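Local coordinates for protein glutamyl endopeptidase (Staphylococcus epidermidis, PDB 6PYM) that probably cleaves peptide bonds on the carbonyl side of glutamate and also aspartate, as a secreted chymotrypsin-like serine protease, captured here with its active-site serine replaced, at residues Y75-F80 / G109-P114; I183-V188 / Y192-Y197. The protein carries 1 engineered substitution. One frame throughout, in Å; residues are numbered along the deposited sequence.

Contact 1 (Y75-F80 / G109-P114)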
ATOM      1  N   TYR A  75      10.002  14.896   0.354  1.00 11.63           N
ATOM      2  CA  TYR A  75       9.082  14.226  -0.555  1.00 10.94           C
ATOM      3  C   TYR A  75       9.714  14.338  -1.936  1.00 11.42           C
ATOM      4  O   TYR A  75       9.413  15.276  -2.690  1.00 11.29           O
ATOM      5  CB  TYR A  75       7.730  14.936  -0.517  1.00 11.62           C
ATOM      6  CG  TYR A  75       7.038  14.876   0.826  1.00 10.99           C
ATOM      7  CD1 TYR A  75       6.695  13.656   1.400  1.00 10.98           C
ATOM      8  CD2 TYR A  75       6.697  16.036   1.509  1.00 12.83           C
ATOM      9  CE1 TYR A  75       6.034  13.593   2.617  1.00 11.68           C
ATOM     10  CE2 TYR A  75       6.042  15.982   2.738  1.00 13.27           C
ATOM     11  CZ  TYR A  75       5.716  14.756   3.284  1.00 11.20           C
ATOM     12  OH  TYR A  75       5.064  14.681   4.496  1.00 12.74           O
ATOM     13  N   PRO A  76      10.611  13.424  -2.310  1.00 11.25           N
ATOM     14  CA  PRO A  76      11.379  13.627  -3.550  1.00 11.93           C
ATOM     15  C   PRO A  76      10.515  13.654  -4.792  1.00 11.39           C
ATOM     16  O   PRO A  76      10.881  14.290  -5.790  1.00 12.05           O
ATOM     17  CB  PRO A  76      12.357  12.444  -3.558  1.00 13.65           C
ATOM     18  CG  PRO A  76      11.704  11.410  -2.690  1.00 13.00           C
ATOM     19  CD  PRO A  76      11.000  12.185  -1.613  1.00 12.16           C
ATOM     20  N   ASN A  77       9.371  12.975  -4.767  1.00 11.03           N
ATOM     21  CA  ASN A  77       8.443  12.970  -5.886  1.00 10.36           C
ATOM     22  C   ASN A  77       7.226  13.848  -5.638  1.00 12.01           C
ATOM     23  O   ASN A  77       6.223  13.719  -6.347  1.00 13.53           O
ATOM     24  CB  ASN A  77       8.081  11.535  -6.265  1.00 12.29           C
ATOM     25  CG  ASN A  77       9.241  10.828  -6.935  1.00 11.66           C
ATOM     26  OD1 ASN A  77       9.933  11.420  -7.760  1.00 11.79           O
ATOM     27  ND2 ASN A  77       9.490   9.585  -6.563  1.00 11.85           N
ATOM     28  N   GLY A  78       7.315  14.759  -4.672  1.00 12.25           N
ATOM     29  CA  GLY A  78       6.239  15.675  -4.375  1.00 12.45           C
ATOM     30  C   GLY A  78       4.985  14.948  -3.928  1.00 11.25           C
ATOM     31  O   GLY A  78       5.035  13.886  -3.288  1.00 11.16           O
ATOM     32  N   LYS A  79       3.838  15.531  -4.266  1.00 11.12           N
ATOM     33  CA  LYS A  79       2.555  14.949  -3.918  1.00 11.24           C
ATOM     34  C   LYS A  79       1.613  14.977  -5.112  1.00 11.21           C
ATOM     35  O   LYS A  79       1.813  15.709  -6.089  1.00 12.41           O
ATOM     36  CB  LYS A  79       1.901  15.618  -2.697  1.00 16.34           C
ATOM     37  CG  LYS A  79       1.170  16.916  -2.967  1.00 20.00           C
ATOM     38  CD  LYS A  79       0.467  17.394  -1.699  1.00 19.82           C
ATOM     39  CE  LYS A  79      -0.540  18.502  -1.989  1.00 26.24           C
ATOM     40  NZ  LYS A  79       0.102  19.746  -2.499  1.00 26.76           N
ATOM     41  N   PHE A  80       0.582  14.141  -5.013  1.00  9.94           N
ATOM     42  CA  PHE A  80      -0.504  14.043  -5.971  1.00 10.86           C
ATOM     43  C   PHE A  80      -1.802  14.041  -5.185  1.00 11.39           C
ATOM     44  O   PHE A  80      -1.886  13.438  -4.109  1.00 12.84           O
ATOM     45  CB  PHE A  80      -0.368  12.754  -6.777  1.00 11.06           C
ATOM     46  CG  PHE A  80       0.885  12.702  -7.596  1.00 10.88           C
ATOM     47  CD1 PHE A  80       2.098  12.363  -7.012  1.00 10.23           C
ATOM     48  CD2 PHE A  80       0.860  13.034  -8.937  1.00 12.20           C
ATOM     49  CE1 PHE A  80       3.259  12.352  -7.752  1.00 11.47           C
ATOM     50  CE2 PHE A  80       2.014  13.019  -9.683  1.00 13.15           C
ATOM     51  CZ  PHE A  80       3.218  12.675  -9.092  1.00 12.83           C
ATOM     52  N   GLY A 109       2.243   7.544 -12.137  1.00 10.40           N
ATOM     53  CA  GLY A 109       2.886   6.376 -12.700  1.00 11.94           C
ATOM     54  C   GLY A 109       3.950   6.661 -13.728  1.00 12.17           C
ATOM     55  O   GLY A 109       4.517   5.726 -14.299  1.00 13.51           O
ATOM     56  N   GLN A 110       4.221   7.939 -13.984  1.00 12.64           N
ATOM     57  CA  GLN A 110       5.380   8.377 -14.747  1.00 13.83           C
ATOM     58  C   GLN A 110       6.548   8.749 -13.854  1.00 13.53           C
ATOM     59  O   GLN A 110       7.701   8.574 -14.261  1.00 15.64           O
ATOM     60  CB  GLN A 110       5.019   9.605 -15.595  1.00 16.52           C
ATOM     61  CG  GLN A 110       4.007   9.342 -16.703  1.00 19.20           C
ATOM     62  CD  GLN A 110       3.586  10.607 -17.441  1.00 19.51           C
ATOM     63  OE1 GLN A 110       3.591  11.709 -16.881  1.00 19.30           O
ATOM     64  NE2 GLN A 110       3.221  10.451 -18.709  1.00 25.75           N
ATOM     65  N   VAL A 111       6.283   9.253 -12.646  1.00 11.46           N
ATOM     66  CA  VAL A 111       7.362   9.693 -11.770  1.00 11.87           C
ATOM     67  C   VAL A 111       7.964   8.542 -10.980  1.00 10.95           C
ATOM     68  O   VAL A 111       9.121   8.635 -10.552  1.00 12.16           O
ATOM     69  CB  VAL A 111       6.934  10.859 -10.860  1.00 14.09           C
ATOM     70  CG1 VAL A 111       6.345  11.994 -11.689  1.00 15.19           C
ATOM     71  CG2 VAL A 111       5.963  10.407  -9.769  1.00 15.54           C
ATOM     72  N   VAL A 112       7.208   7.470 -10.760  1.00 10.25           N
ATOM     73  CA  VAL A 112       7.719   6.231 -10.196  1.00 10.78           C
ATOM     74  C   VAL A 112       7.289   5.103 -11.113  1.00 11.21           C
ATOM     75  O   VAL A 112       6.371   5.253 -11.923  1.00 12.13           O
ATOM     76  CB  VAL A 112       7.210   5.975  -8.760  1.00  9.21           C
ATOM     77  CG1 VAL A 112       7.597   7.127  -7.861  1.00 10.26           C
ATOM     78  CG2 VAL A 112       5.700   5.748  -8.741  1.00 11.85           C
ATOM     79  N   LYS A 113       7.967   3.972 -10.996  1.00 10.89           N
ATOM     80  CA  LYS A 113       7.536   2.778 -11.718  1.00 11.02           C
ATOM     81  C   LYS A 113       6.367   2.137 -10.980  1.00  9.84           C
ATOM     82  O   LYS A 113       6.519   1.767  -9.810  1.00 10.81           O
ATOM     83  CB  LYS A 113       8.672   1.767 -11.817  1.00 13.07           C
ATOM     84  CG  LYS A 113       8.359   0.620 -12.773  1.00 19.83           C
ATOM     85  CD  LYS A 113       9.555  -0.308 -12.945  1.00 21.86           C
ATOM     86  CE  LYS A 113       9.309  -1.326 -14.053  1.00 26.42           C
ATOM     87  NZ  LYS A 113       8.193  -2.261 -13.739  1.00 28.25           N
ATOM     88  N   PRO A 114       5.209   1.968 -11.612  1.00  9.50           N
ATOM     89  CA  PRO A 114       4.117   1.260 -10.936  1.00 10.20           C
ATOM     90  C   PRO A 114       4.564  -0.123 -10.484  1.00  9.59           C
ATOM     91  O   PRO A 114       5.335  -0.805 -11.170  1.00 11.26           O
ATOM     92  CB  PRO A 114       3.028   1.189 -12.010  1.00 12.15           C
ATOM     93  CG  PRO A 114       3.276   2.408 -12.847  1.00 12.32           C
ATOM     94  CD  PRO A 114       4.786   2.491 -12.924  1.00 11.96           C
TER
HETATM   95  O   HOH W   1      11.042   8.086  -8.612  1.00 13.46           O
HETATM   96  O   HOH W   2      10.814  10.908 -10.509  1.00 26.49           O

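Contact 2 (I183-V188 / Y192-Y197)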
ATOM      1  N   ILE A 183      -2.661  -6.148   0.134  1.00  7.22           N
ATOM      2  CA  ILE A 183      -2.664  -4.781   0.652  1.00  7.44           C
ATOM      3  C   ILE A 183      -2.998  -4.870   2.136  1.00  7.17           C
ATOM      4  O   ILE A 183      -4.116  -5.254   2.505  1.00  7.66           O
ATOM      5  CB  ILE A 183      -3.658  -3.883  -0.101  1.00  7.25           C
ATOM      6  CG1 ILE A 183      -3.318  -3.813  -1.602  1.00  8.25           C
ATOM      7  CG2 ILE A 183      -3.725  -2.496   0.530  1.00  8.22           C
ATOM      8  CD1 ILE A 183      -1.975  -3.165  -1.926  1.00  8.48           C
ATOM      9  N   HIS A 184      -2.033  -4.526   2.986  1.00  7.26           N
ATOM     10  CA  HIS A 184      -2.223  -4.577   4.427  1.00  7.35           C
ATOM     11  C   HIS A 184      -3.402  -3.706   4.841  1.00  6.85           C
ATOM     12  O   HIS A 184      -3.590  -2.611   4.309  1.00  6.95           O
ATOM     13  CB  HIS A 184      -0.958  -4.045   5.095  1.00  7.82           C
ATOM     14  CG  HIS A 184      -1.074  -3.936   6.570  1.00  7.01           C
ATOM     15  ND1 HIS A 184      -1.021  -5.031   7.404  1.00  7.50           N
ATOM     16  CD2 HIS A 184      -1.311  -2.863   7.356  1.00  8.10           C
ATOM     17  CE1 HIS A 184      -1.194  -4.629   8.648  1.00  7.99           C
ATOM     18  NE2 HIS A 184      -1.373  -3.317   8.648  1.00  8.00           N
ATOM     19  N   TYR A 185      -4.191  -4.176   5.817  1.00  7.32           N
ATOM     20  CA  TYR A 185      -5.244  -3.318   6.368  1.00  7.72           C
ATOM     21  C   TYR A 185      -5.275  -3.192   7.887  1.00  8.34           C
ATOM     22  O   TYR A 185      -5.873  -2.228   8.380  1.00  9.20           O
ATOM     23  CB  TYR A 185      -6.646  -3.691   5.845  1.00  8.95           C
ATOM     24  CG  TYR A 185      -7.208  -5.004   6.328  1.00  8.35           C
ATOM     25  CD1 TYR A 185      -7.950  -5.086   7.508  1.00  9.83           C
ATOM     26  CD2 TYR A 185      -7.038  -6.159   5.579  1.00  9.30           C
ATOM     27  CE1 TYR A 185      -8.482  -6.293   7.933  1.00 10.79           C
ATOM     28  CE2 TYR A 185      -7.566  -7.366   5.995  1.00 10.19           C
ATOM     29  CZ  TYR A 185      -8.293  -7.424   7.166  1.00 10.41           C
ATOM     30  OH  TYR A 185      -8.827  -8.620   7.594  1.00 13.36           O
ATOM     31  N   GLY A 186      -4.655  -4.093   8.640  1.00  8.01           N
ATOM     32  CA  GLY A 186      -4.704  -4.007  10.092  1.00  9.46           C
ATOM     33  C   GLY A 186      -4.364  -5.357  10.696  1.00  8.67           C
ATOM     34  O   GLY A 186      -3.761  -6.198  10.040  1.00 10.66           O
ATOM     35  N   GLY A 187      -4.741  -5.540  11.959  1.00  9.80           N
ATOM     36  CA  GLY A 187      -4.474  -6.820  12.591  1.00  9.30           C
ATOM     37  C   GLY A 187      -5.251  -7.003  13.877  1.00  8.59           C
ATOM     38  O   GLY A 187      -6.058  -6.160  14.281  1.00  9.68           O
ATOM     39  N   VAL A 188      -4.984  -8.134  14.521  1.00  9.46           N
ATOM     40  CA  VAL A 188      -5.652  -8.526  15.753  1.00  9.20           C
ATOM     41  C   VAL A 188      -4.571  -8.712  16.811  1.00  9.00           C
ATOM     42  O   VAL A 188      -3.648  -9.520  16.623  1.00  8.60           O
ATOM     43  CB  VAL A 188      -6.481  -9.809  15.572  1.00  9.79           C
ATOM     44  CG1 VAL A 188      -7.120 -10.212  16.890  1.00 11.76           C
ATOM     45  CG2 VAL A 188      -7.555  -9.604  14.514  1.00 11.91           C
ATOM     46  N   TYR A 192      -2.122 -11.838  14.786  1.00  9.47           N
ATOM     47  CA  TYR A 192      -1.642 -11.774  13.411  1.00  9.21           C
ATOM     48  C   TYR A 192      -1.960 -10.391  12.868  1.00  8.40           C
ATOM     49  O   TYR A 192      -2.763  -9.647  13.436  1.00  9.16           O
ATOM     50  CB  TYR A 192      -2.289 -12.843  12.514  1.00 10.73           C
ATOM     51  CG  TYR A 192      -3.791 -12.855  12.597  1.00 11.38           C
ATOM     52  CD1 TYR A 192      -4.562 -11.906  11.928  1.00 12.15           C
ATOM     53  CD2 TYR A 192      -4.446 -13.797  13.379  1.00 12.27           C
ATOM     54  CE1 TYR A 192      -5.937 -11.910  12.026  1.00 13.99           C
ATOM     55  CE2 TYR A 192      -5.819 -13.813  13.476  1.00 14.95           C
ATOM     56  CZ  TYR A 192      -6.559 -12.863  12.808  1.00 13.79           C
ATOM     57  OH  TYR A 192      -7.933 -12.879  12.918  1.00 17.44           O
ATOM     58  N   ASN A 193      -1.333 -10.072  11.741  1.00  8.11           N
ATOM     59  CA  ASN A 193      -1.738  -8.945  10.920  1.00  7.91           C
ATOM     60  C   ASN A 193      -2.314  -9.451   9.603  1.00  8.07           C
ATOM     61  O   ASN A 193      -2.059 -10.585   9.192  1.00  8.52           O
ATOM     62  CB  ASN A 193      -0.575  -7.972  10.727  1.00  8.07           C
ATOM     63  CG  ASN A 193      -0.316  -7.171  11.982  1.00  7.79           C
ATOM     64  OD1 ASN A 193      -1.208  -6.464  12.461  1.00  8.51           O
ATOM     65  ND2 ASN A 193       0.864  -7.329  12.566  1.00  8.16           N
ATOM     66  N   SER A 194      -3.123  -8.605   8.966  1.00  8.13           N
ATOM     67  CA  SER A 194      -3.986  -9.021   7.872  1.00  8.20           C
ATOM     68  C   SER A 194      -3.902  -8.075   6.685  1.00  8.27           C
ATOM     69  O   SER A 194      -3.769  -6.858   6.837  1.00  8.12           O
ATOM     70  CB  SER A 194      -5.457  -9.030   8.304  1.00 10.91           C
ATOM     71  OG  SER A 194      -5.689  -9.894   9.400  1.00 13.95           O
ATOM     72  N   SER A 195      -4.079  -8.658   5.503  1.00  8.40           N
ATOM     73  CA  SER A 195      -4.108  -7.937   4.245  1.00  7.65           C
ATOM     74  C   SER A 195      -5.238  -8.463   3.372  1.00  7.85           C
ATOM     75  O   SER A 195      -5.734  -9.585   3.551  1.00  8.74           O
ATOM     76  CB  SER A 195      -2.782  -8.100   3.496  1.00  8.57           C
ATOM     77  OG  SER A 195      -2.578  -9.441   3.069  1.00  9.22           O
ATOM     78  N   VAL A 196      -5.647  -7.622   2.427  1.00  7.68           N
ATOM     79  CA  VAL A 196      -6.512  -8.048   1.335  1.00  8.64           C
ATOM     80  C   VAL A 196      -5.657  -8.817   0.347  1.00  8.59           C
ATOM     81  O   VAL A 196      -4.722  -8.262  -0.243  1.00  9.19           O
ATOM     82  CB  VAL A 196      -7.184  -6.854   0.644  1.00  8.15           C
ATOM     83  CG1 VAL A 196      -8.136  -7.349  -0.450  1.00 10.19           C
ATOM     84  CG2 VAL A 196      -7.913  -5.996   1.657  1.00 10.07           C
ATOM     85  N   TYR A 197      -5.984 -10.090   0.155  1.00  8.75           N
ATOM     86  CA  TYR A 197      -5.254 -10.956  -0.758  1.00  8.55           C
ATOM     87  C   TYR A 197      -5.687 -10.665  -2.188  1.00  8.87           C
ATOM     88  O   TYR A 197      -6.885 -10.635  -2.488  1.00 10.07           O
ATOM     89  CB  TYR A 197      -5.595 -12.397  -0.406  1.00 10.89           C
ATOM     90  CG  TYR A 197      -4.848 -13.466  -1.155  1.00 11.16           C
ATOM     91  CD1 TYR A 197      -3.469 -13.415  -1.302  1.00 11.51           C
ATOM     92  CD2 TYR A 197      -5.521 -14.561  -1.674  1.00 11.32           C
ATOM     93  CE1 TYR A 197      -2.782 -14.415  -1.955  1.00 13.10           C
ATOM     94  CE2 TYR A 197      -4.839 -15.568  -2.333  1.00 12.91           C
ATOM     95  CZ  TYR A 197      -3.473 -15.487  -2.467  1.00 12.74           C
ATOM     96  OH  TYR A 197      -2.780 -16.479  -3.114  1.00 15.81           O
TER

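Contact 1 (Y75-F80 / G109-P114)
The tight part of this contact is apolar: the ring of Phe80 reaches up to the isopropyl group of Val111, with CZ 3.6 Å from CG2 of the valine and the CE1 corner a little farther. The two side chains come from opposite directions, and the methyl meets the CZ-CE1 end of the ring obliquely. Phe80 has CG anti to its carbonyl carbon (chi1 -63°), which sends the ring off the strand toward the end of the helix. Beside it, the amide of Asn77 crosses Val112, its ND2 lying 3.4 Å from CG1 of that residue in a plain van der Waals contact.

The same amide also opens the wet side, using both its ends. No direct hydrogen bond spans the segments; Asn77 OD1 and the carbonyl O of Val111 stay 4.0 Å apart, and two waters fill in. One accepts from Asn77 ND2 at 3.0 Å and donates to Val111 O at 2.8 Å. The second donates both to Asn77 OD1 and to the same carbonyl, so Val111 O, near the C-terminal end of its helix, receives two water hydrogens. ND2 is also bonded to Ser68 OG, which together with the waters should hold the amide in its rotation.

Asn77 is presented by a type I turn from Tyr75 to Gly78, closed by Gly78 N to Tyr75 O at 2.9 Å; Gly78 then takes a positive phi.

The contact thus ties the connection between strands 64-67 and 80-87 of the six-stranded barrel to the short helix 108-111. Phe80 opens strand 80-87, pairs through its backbone with Val65 and packs on Pro67, while Gly109 bonds through its backbone to Glu43, just past strand 34-42.

Contact 2 (I183-V188 / Y192-Y197)
Strands 183-188 and 192-197 run antiparallel, their axes 4.2 Å apart at closest and their directions 139° apart, with a classic beta bulge where Tyr185 and Gly186 both face Ser194. At the bulge the carbonyl of Ser194 takes a straight bond from Tyr185 N (2.9 Å), in the carbonyl plane, and a weak one from Gly186 N, while Ser194 N donates to Gly186 O at 2.7 Å.

The Tyr185 ring folds back across the partner strand: with CG between the backbone N and carbonyl carbon (chi1 69°), one face lies over the Ser194 carbonyl and CZ comes 3.5 Å from Ser194 CB. Its CD2-CE2 edge meets the Ser195-Val196 peptide. Both hydroxyl groups, of Tyr185 and Ser194, bond to the carboxylate of Glu157, one to each oxygen. Farther out, Tyr192 and Val188 lie side by side, the valine CB over one ring face and its CG2 3.8 Å from Tyr192 CE1; Arg159 makes a cation-pi contact with that tyrosine.

On the other face of the sheet, the His184 imidazole reaches across the bulge to Asn193, whose CB lies at the ring edge, 4.0 Å from His184 CE1, the ring and amide planes 67° apart. His184 ND1 bonds to Tyr160 OH. Asn193 ND2 is bonded to Leu162 O; its OD1 comes 3.3 Å from the bare CA of Gly187 and is bonded to Val1 N, so the chain's first residue is tied to this hairpin.

Within the second, C-terminal beta barrel, strand 192-197 also pairs with 157-160 and strand 180-188 with 172-174, while Tyr185 touches Asp93 of the predicted charge relay.

Contact 1 closes before contact 2 opens along the chain, and the two lie on opposite sides of the molecular centre, their centres 25 Å apart and their nearest atoms about 11 Å apart, without touching. They share no sheet: the range 75-80 leads into strand 80-87 of the six-stranded barrel, whereas 183-188 and 192-197 form a hairpin of the second, C-terminal beta barrel. These are the two beta-barrel subdomains of the chymotrypsin-like fold, with the active site in the cleft between them. Contact 1 fastens loop to helix on the first barrel's periphery, away from the annotated sites; contact 2 brings its hairpin beside the predicted catalytic Asp93 and His51.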